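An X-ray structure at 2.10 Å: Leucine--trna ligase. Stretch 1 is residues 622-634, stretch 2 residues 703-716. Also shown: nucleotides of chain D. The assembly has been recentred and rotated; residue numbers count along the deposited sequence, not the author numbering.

Stretch 1 (622-634) YLERVCRLFTNNL
Stretch 2, residues 703-716: VLAGSLRLLVRLLA

Both stretches are α-helical from their first residue, and the two helices, which belong to one chain, pack nearly antiparallel, with 151° between their N-to-C directions and a closest axial approach of 11.1 Å. Both helices begin earlier in the chain and keep regular i to i+4 backbone hydrogen bonds, with phi/psi near -65/-40. The register is set by CA-CA distances of 8.8 Å for Val626-Val712, 7.3 Å for Phe630-Leu708 and 8.0 Å for Asn633-Ala705. No hydrogen bond crosses the interface, which buries 502 Å² in total and is held by apolar packing.

Tyr622 (chi1 t, chi2 71°) lies at the start of stretch 1, its hydroxyl bonded elsewhere in the structure. Leu623 (m, t) leaves its backbone sideways, yet Leu623 CD2 reaches CD2 of Leu715 (t, p) at 4.3 Å. Arg625 (t, t, t, chi4 80°) lies beyond reach of stretch 2 and binds the RNA backbone, as suits a tRNA ligase. Arg625 NH1 donates to OP1 of G41 of chain D and to OP2 of C42 of chain D, each at 2.9 Å, bridging adjacent phosphates; a weak bond joins Arg625 NH2 to C42 OP2 at 3.2 Å.

Val626 (t) points toward the partner helix, and Val626 CG1 lies 4.3 Å from the same Leu715 CD2, so one leucine methyl serves both Leu623 and Val626. Arg628 (m, t, m, chi4 -88°), also beyond reach of stretch 2, donates from Arg628 NH2 to G41 OP1 at 3.2 Å, so the positively charged guanidinium groups of Arg625 and Arg628 converge on one phosphate oxygen.

Leu629 (t, p) points toward stretch 2. Leu629 CG lies 3.6 Å from CD2 of Leu708 (m, t), and Leu629 CD2 lies 4.1 Å from CD2 of Leu711 (t, p). Phe630 (m, chi2 68°) starts sideways, but its ring extends to the opposing backbone: Phe630 CZ lies 3.2 Å from Leu708 O, which sits at the ring edge, near its plane. Phe630 CZ is also 3.9 Å from Leu708 CB and 3.5 Å from CG2 of Val712 (chi1 141°, between wells). Thr631 (p) lies out of reach of stretch 2.

At Asn633 the backbone leaves helical geometry (phi/psi -115/25), and Asn633 N donates to Phe630 O at 3.0 Å. The side chain (m, chi2 -61°) folds back so that Asn633 ND2 donates to Leu629 O at 2.8 Å. Asn633 CB packs 3.9 Å from Leu708 CD1, while Asn633 OD1 lies 3.6 Å from CD2 of Leu704 (t, p), a van der Waals contact. Leu634 (t, p) resumes helical angles, its CA-to-CB bond directed away from stretch 2.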

# COMPACT_ATOMS: atom_id res chain seq x y z
N TYR B 622 14.91 -17.07 23.08
CA TYR B 622 13.82 -16.49 23.88
C TYR B 622 12.61 -17.42 24.01
O TYR B 622 12.10 -17.61 25.12
CB TYR B 622 13.38 -15.08 23.39
CG TYR B 622 12.10 -14.67 24.08
CD1 TYR B 622 12.08 -14.33 25.43
CD2 TYR B 622 10.89 -14.63 23.37
CE1 TYR B 622 10.88 -14.04 26.06
CE2 TYR B 622 9.71 -14.34 24.00
CZ TYR B 622 9.72 -13.99 25.35
OH TYR B 622 8.55 -13.70 25.95
N LEU B 623 12.19 -18.04 22.91
CA LEU B 623 11.07 -18.96 22.92
C LEU B 623 11.35 -20.21 23.72
O LEU B 623 10.47 -20.64 24.45
CB LEU B 623 10.55 -19.26 21.50
CG LEU B 623 9.97 -18.02 20.76
CD1 LEU B 623 9.76 -18.23 19.22
CD2 LEU B 623 8.69 -17.56 21.40
N GLU B 624 12.57 -20.75 23.68
CA GLU B 624 12.93 -21.86 24.54
C GLU B 624 12.91 -21.43 26.04
O GLU B 624 12.56 -22.22 26.88
CB GLU B 624 14.30 -22.45 24.15
CG GLU B 624 14.32 -23.38 22.94
CD GLU B 624 15.69 -23.56 22.29
OE1 GLU B 624 16.74 -23.20 22.90
OE2 GLU B 624 15.74 -24.07 21.13
N ARG B 625 13.27 -20.19 26.33
CA ARG B 625 13.23 -19.68 27.69
C ARG B 625 11.78 -19.53 28.19
O ARG B 625 11.51 -19.80 29.38
CB ARG B 625 14.00 -18.36 27.77
CG ARG B 625 13.87 -17.55 29.07
CD ARG B 625 14.65 -16.24 28.89
NE ARG B 625 14.41 -15.21 29.88
CZ ARG B 625 14.94 -15.17 31.11
NH1 ARG B 625 15.70 -16.15 31.56
NH2 ARG B 625 14.68 -14.12 31.91
N VAL B 626 10.85 -19.13 27.31
CA VAL B 626 9.41 -19.29 27.62
C VAL B 626 9.01 -20.74 27.90
O VAL B 626 8.32 -21.04 28.90
CB VAL B 626 8.50 -18.63 26.58
CG1 VAL B 626 7.03 -18.85 26.89
CG2 VAL B 626 8.77 -17.14 26.50
N CYS B 627 9.44 -21.68 27.06
CA CYS B 627 9.08 -23.08 27.25
C CYS B 627 9.59 -23.55 28.62
O CYS B 627 8.86 -24.21 29.34
CB CYS B 627 9.60 -24.01 26.12
SG CYS B 627 8.84 -23.61 24.51
N ARG B 628 10.84 -23.24 28.94
CA ARG B 628 11.44 -23.68 30.20
C ARG B 628 10.73 -23.14 31.48
O ARG B 628 10.62 -23.84 32.49
CB ARG B 628 12.95 -23.44 30.22
CG ARG B 628 13.75 -24.50 29.42
CD ARG B 628 15.24 -24.43 29.68
NE ARG B 628 15.63 -23.03 29.60
CZ ARG B 628 16.00 -22.40 28.48
NH1 ARG B 628 16.12 -23.06 27.34
NH2 ARG B 628 16.28 -21.10 28.51
N LEU B 629 10.18 -21.94 31.39
CA LEU B 629 9.34 -21.36 32.43
C LEU B 629 8.07 -22.17 32.63
O LEU B 629 7.62 -22.38 33.76
CB LEU B 629 8.99 -19.92 32.04
CG LEU B 629 8.33 -19.01 33.04
CD1 LEU B 629 9.20 -18.82 34.30
CD2 LEU B 629 7.96 -17.69 32.38
N PHE B 630 7.50 -22.70 31.55
CA PHE B 630 6.40 -23.65 31.70
C PHE B 630 6.80 -25.00 32.30
O PHE B 630 6.14 -25.50 33.25
CB PHE B 630 5.63 -23.88 30.37
CG PHE B 630 4.55 -22.89 30.14
CD1 PHE B 630 4.85 -21.58 29.90
CD2 PHE B 630 3.21 -23.27 30.20
CE1 PHE B 630 3.85 -20.64 29.69
CE2 PHE B 630 2.21 -22.35 29.98
CZ PHE B 630 2.52 -21.05 29.73
N THR B 631 7.84 -25.61 31.76
CA THR B 631 8.30 -26.95 32.22
C THR B 631 8.86 -26.90 33.64
O THR B 631 8.78 -27.87 34.35
CB THR B 631 9.39 -27.58 31.29
OG1 THR B 631 10.34 -26.57 30.96
CG2 THR B 631 8.81 -28.08 30.02
N ASN B 632 9.45 -25.78 34.05
CA ASN B 632 9.83 -25.61 35.44
C ASN B 632 8.62 -25.55 36.41
O ASN B 632 8.76 -25.98 37.55
CB ASN B 632 10.69 -24.37 35.62
CG ASN B 632 12.09 -24.52 35.01
OD1 ASN B 632 12.47 -25.59 34.52
ND2 ASN B 632 12.82 -23.43 35.01
N ASN B 633 7.45 -25.08 35.94
CA ASN B 633 6.28 -24.78 36.80
C ASN B 633 5.05 -25.63 36.56
O ASN B 633 3.93 -25.28 36.93
CB ASN B 633 5.97 -23.30 36.66
CG ASN B 633 7.05 -22.46 37.28
OD1 ASN B 633 7.28 -22.58 38.46
ND2 ASN B 633 7.73 -21.63 36.49
N LEU B 634 5.30 -26.81 36.02
CA LEU B 634 4.28 -27.66 35.50
C LEU B 634 3.39 -28.21 36.62
O LEU B 634 2.17 -28.37 36.45
CB LEU B 634 4.98 -28.74 34.68
CG LEU B 634 4.26 -29.55 33.63
CD1 LEU B 634 3.59 -28.65 32.59
CD2 LEU B 634 5.30 -30.47 32.99
N VAL B 703 -1.55 -17.35 41.29
CA VAL B 703 -1.15 -16.12 40.61
C VAL B 703 -0.15 -16.43 39.49
O VAL B 703 -0.13 -15.73 38.46
CB VAL B 703 -0.51 -15.11 41.57
CG1 VAL B 703 0.10 -13.94 40.82
CG2 VAL B 703 -1.55 -14.63 42.58
N LEU B 704 0.70 -17.41 39.75
CA LEU B 704 1.74 -17.79 38.84
C LEU B 704 1.15 -18.62 37.71
O LEU B 704 1.48 -18.39 36.59
CB LEU B 704 2.82 -18.60 39.54
CG LEU B 704 3.96 -19.08 38.63
CD1 LEU B 704 4.66 -17.89 37.98
CD2 LEU B 704 4.94 -19.97 39.36
N ALA B 705 0.29 -19.58 37.99
CA ALA B 705 -0.38 -20.31 36.90
C ALA B 705 -1.19 -19.35 35.98
O ALA B 705 -1.13 -19.43 34.74
CB ALA B 705 -1.28 -21.39 37.43
N GLY B 706 -1.90 -18.41 36.58
CA GLY B 706 -2.62 -17.38 35.85
C GLY B 706 -1.77 -16.46 35.00
O GLY B 706 -2.21 -16.02 33.92
N SER B 707 -0.57 -16.15 35.49
CA SER B 707 0.37 -15.31 34.79
C SER B 707 0.97 -16.00 33.59
O SER B 707 1.26 -15.34 32.63
CB SER B 707 1.54 -14.91 35.71
OG SER B 707 1.07 -14.16 36.81
N LEU B 708 1.27 -17.27 33.74
CA LEU B 708 1.88 -18.06 32.72
C LEU B 708 0.87 -18.29 31.59
O LEU B 708 1.23 -18.16 30.43
CB LEU B 708 2.33 -19.40 33.30
CG LEU B 708 3.55 -19.33 34.25
CD1 LEU B 708 3.78 -20.70 34.84
CD2 LEU B 708 4.80 -18.88 33.56
N ARG B 709 -0.36 -18.65 31.93
CA ARG B 709 -1.43 -18.80 30.96
C ARG B 709 -1.75 -17.46 30.28
O ARG B 709 -1.98 -17.40 29.08
CB ARG B 709 -2.66 -19.44 31.59
CG ARG B 709 -2.38 -20.88 31.95
CD ARG B 709 -3.57 -21.79 31.77
NE ARG B 709 -3.20 -23.14 32.22
CZ ARG B 709 -3.28 -23.57 33.48
NH1 ARG B 709 -3.66 -22.75 34.47
NH2 ARG B 709 -2.94 -24.80 33.76
N LEU B 710 -1.65 -16.37 31.02
CA LEU B 710 -1.87 -15.08 30.44
C LEU B 710 -0.75 -14.71 29.47
O LEU B 710 -1.03 -14.17 28.41
CB LEU B 710 -2.03 -14.06 31.55
CG LEU B 710 -2.85 -12.80 31.42
CD1 LEU B 710 -4.26 -13.08 30.91
CD2 LEU B 710 -2.89 -12.10 32.79
N LEU B 711 0.50 -15.04 29.82
CA LEU B 711 1.67 -14.80 29.01
C LEU B 711 1.52 -15.46 27.61
O LEU B 711 1.81 -14.85 26.62
CB LEU B 711 2.93 -15.38 29.69
CG LEU B 711 4.27 -15.28 28.97
CD1 LEU B 711 4.46 -13.87 28.52
CD2 LEU B 711 5.44 -15.71 29.85
N VAL B 712 1.11 -16.72 27.59
CA VAL B 712 0.93 -17.49 26.34
C VAL B 712 -0.26 -16.98 25.51
O VAL B 712 -0.24 -17.05 24.24
CB VAL B 712 0.90 -18.97 26.70
CG1 VAL B 712 -0.10 -19.77 25.91
CG2 VAL B 712 2.30 -19.51 26.54
N ARG B 713 -1.29 -16.45 26.19
CA ARG B 713 -2.38 -15.80 25.49
C ARG B 713 -1.93 -14.57 24.73
O ARG B 713 -2.28 -14.39 23.56
CB ARG B 713 -3.52 -15.48 26.37
CG ARG B 713 -4.19 -16.71 26.91
CD ARG B 713 -5.65 -16.43 27.17
NE ARG B 713 -5.93 -15.96 28.47
CZ ARG B 713 -7.02 -15.28 28.85
NH1 ARG B 713 -7.99 -14.85 28.02
NH2 ARG B 713 -7.11 -14.98 30.13
N LEU B 714 -1.11 -13.75 25.35
CA LEU B 714 -0.58 -12.55 24.69
C LEU B 714 0.47 -12.86 23.58
O LEU B 714 0.65 -12.09 22.70
CB LEU B 714 0.06 -11.58 25.71
CG LEU B 714 -0.96 -11.09 26.79
CD1 LEU B 714 -0.22 -10.38 27.96
CD2 LEU B 714 -2.02 -10.19 26.19
N LEU B 715 1.23 -13.92 23.76
CA LEU B 715 2.29 -14.33 22.91
C LEU B 715 1.75 -14.97 21.60
O LEU B 715 2.38 -14.85 20.59
CB LEU B 715 3.19 -15.35 23.64
CG LEU B 715 4.36 -15.86 22.88
CD1 LEU B 715 5.31 -14.77 22.50
CD2 LEU B 715 5.05 -17.03 23.58
N ALA B 716 0.56 -15.56 21.68
CA ALA B 716 -0.07 -16.36 20.61
C ALA B 716 -0.13 -15.75 19.24
O ALA B 716 0.07 -16.49 18.31
CB ALA B 716 -1.46 -16.83 21.00
P G D 41 18.19 -18.92 30.84
OP1 G D 41 16.72 -18.75 30.63
OP2 G D 41 19.14 -18.22 29.96
O5' G D 41 18.54 -18.49 32.33
C5' G D 41 17.70 -18.94 33.42
C4' G D 41 18.35 -18.63 34.75
O4' G D 41 19.67 -19.26 34.80
C3' G D 41 18.63 -17.16 35.02
O3' G D 41 17.47 -16.50 35.53
C2' G D 41 19.77 -17.25 36.03
O2' G D 41 19.34 -17.67 37.30
C1' G D 41 20.58 -18.40 35.45
N9 G D 41 21.65 -18.04 34.51
C8 G D 41 21.68 -18.24 33.15
N7 G D 41 22.81 -17.86 32.60
C5 G D 41 23.57 -17.40 33.67
C6 G D 41 24.87 -16.84 33.69
O6 G D 41 25.63 -16.63 32.74
N1 G D 41 25.25 -16.47 34.98
C2 G D 41 24.49 -16.65 36.10
N2 G D 41 25.04 -16.25 37.26
N3 G D 41 23.27 -17.17 36.10
C4 G D 41 22.87 -17.50 34.85
P U D 40 21.26 -21.16 26.57
OP1 U D 40 20.12 -20.78 25.74
OP2 U D 40 22.50 -20.35 26.52
O5' U D 40 20.81 -21.22 28.09
C5' U D 40 19.89 -22.22 28.55
C4' U D 40 19.86 -22.30 30.06
O4' U D 40 21.04 -22.99 30.58
C3' U D 40 19.81 -20.99 30.83
O3' U D 40 18.48 -20.48 30.83
C2' U D 40 20.32 -21.43 32.19
O2' U D 40 19.37 -22.19 32.90
C1' U D 40 21.47 -22.35 31.77
N1 U D 40 22.72 -21.63 31.51
C2 U D 40 23.47 -21.22 32.59
O2 U D 40 23.11 -21.39 33.74
N3 U D 40 24.64 -20.57 32.28
C4 U D 40 25.14 -20.30 31.02
O4 U D 40 26.20 -19.69 30.91
C5 U D 40 24.31 -20.75 29.95
C6 U D 40 23.16 -21.39 30.22
P C D 42 17.18 -14.98 35.18
OP1 C D 42 15.98 -14.55 35.93
OP2 C D 42 17.19 -14.84 33.70
O5' C D 42 18.49 -14.23 35.70
C5' C D 42 18.73 -14.10 37.10
C4' C D 42 20.07 -13.45 37.37
O4' C D 42 21.16 -14.25 36.81
C3' C D 42 20.34 -12.10 36.75
O3' C D 42 19.64 -10.97 37.29
C2' C D 42 21.84 -11.99 36.98
O2' C D 42 22.11 -11.51 38.29
C1' C D 42 22.31 -13.42 36.71
N1 C D 42 22.92 -13.56 35.36
C2 C D 42 24.23 -13.13 35.16
O2 C D 42 24.88 -12.70 36.12
N3 C D 42 24.78 -13.20 33.93
C4 C D 42 24.05 -13.66 32.91
N4 C D 42 24.63 -13.71 31.70
C5 C D 42 22.70 -14.08 33.07
C6 C D 42 22.17 -14.01 34.31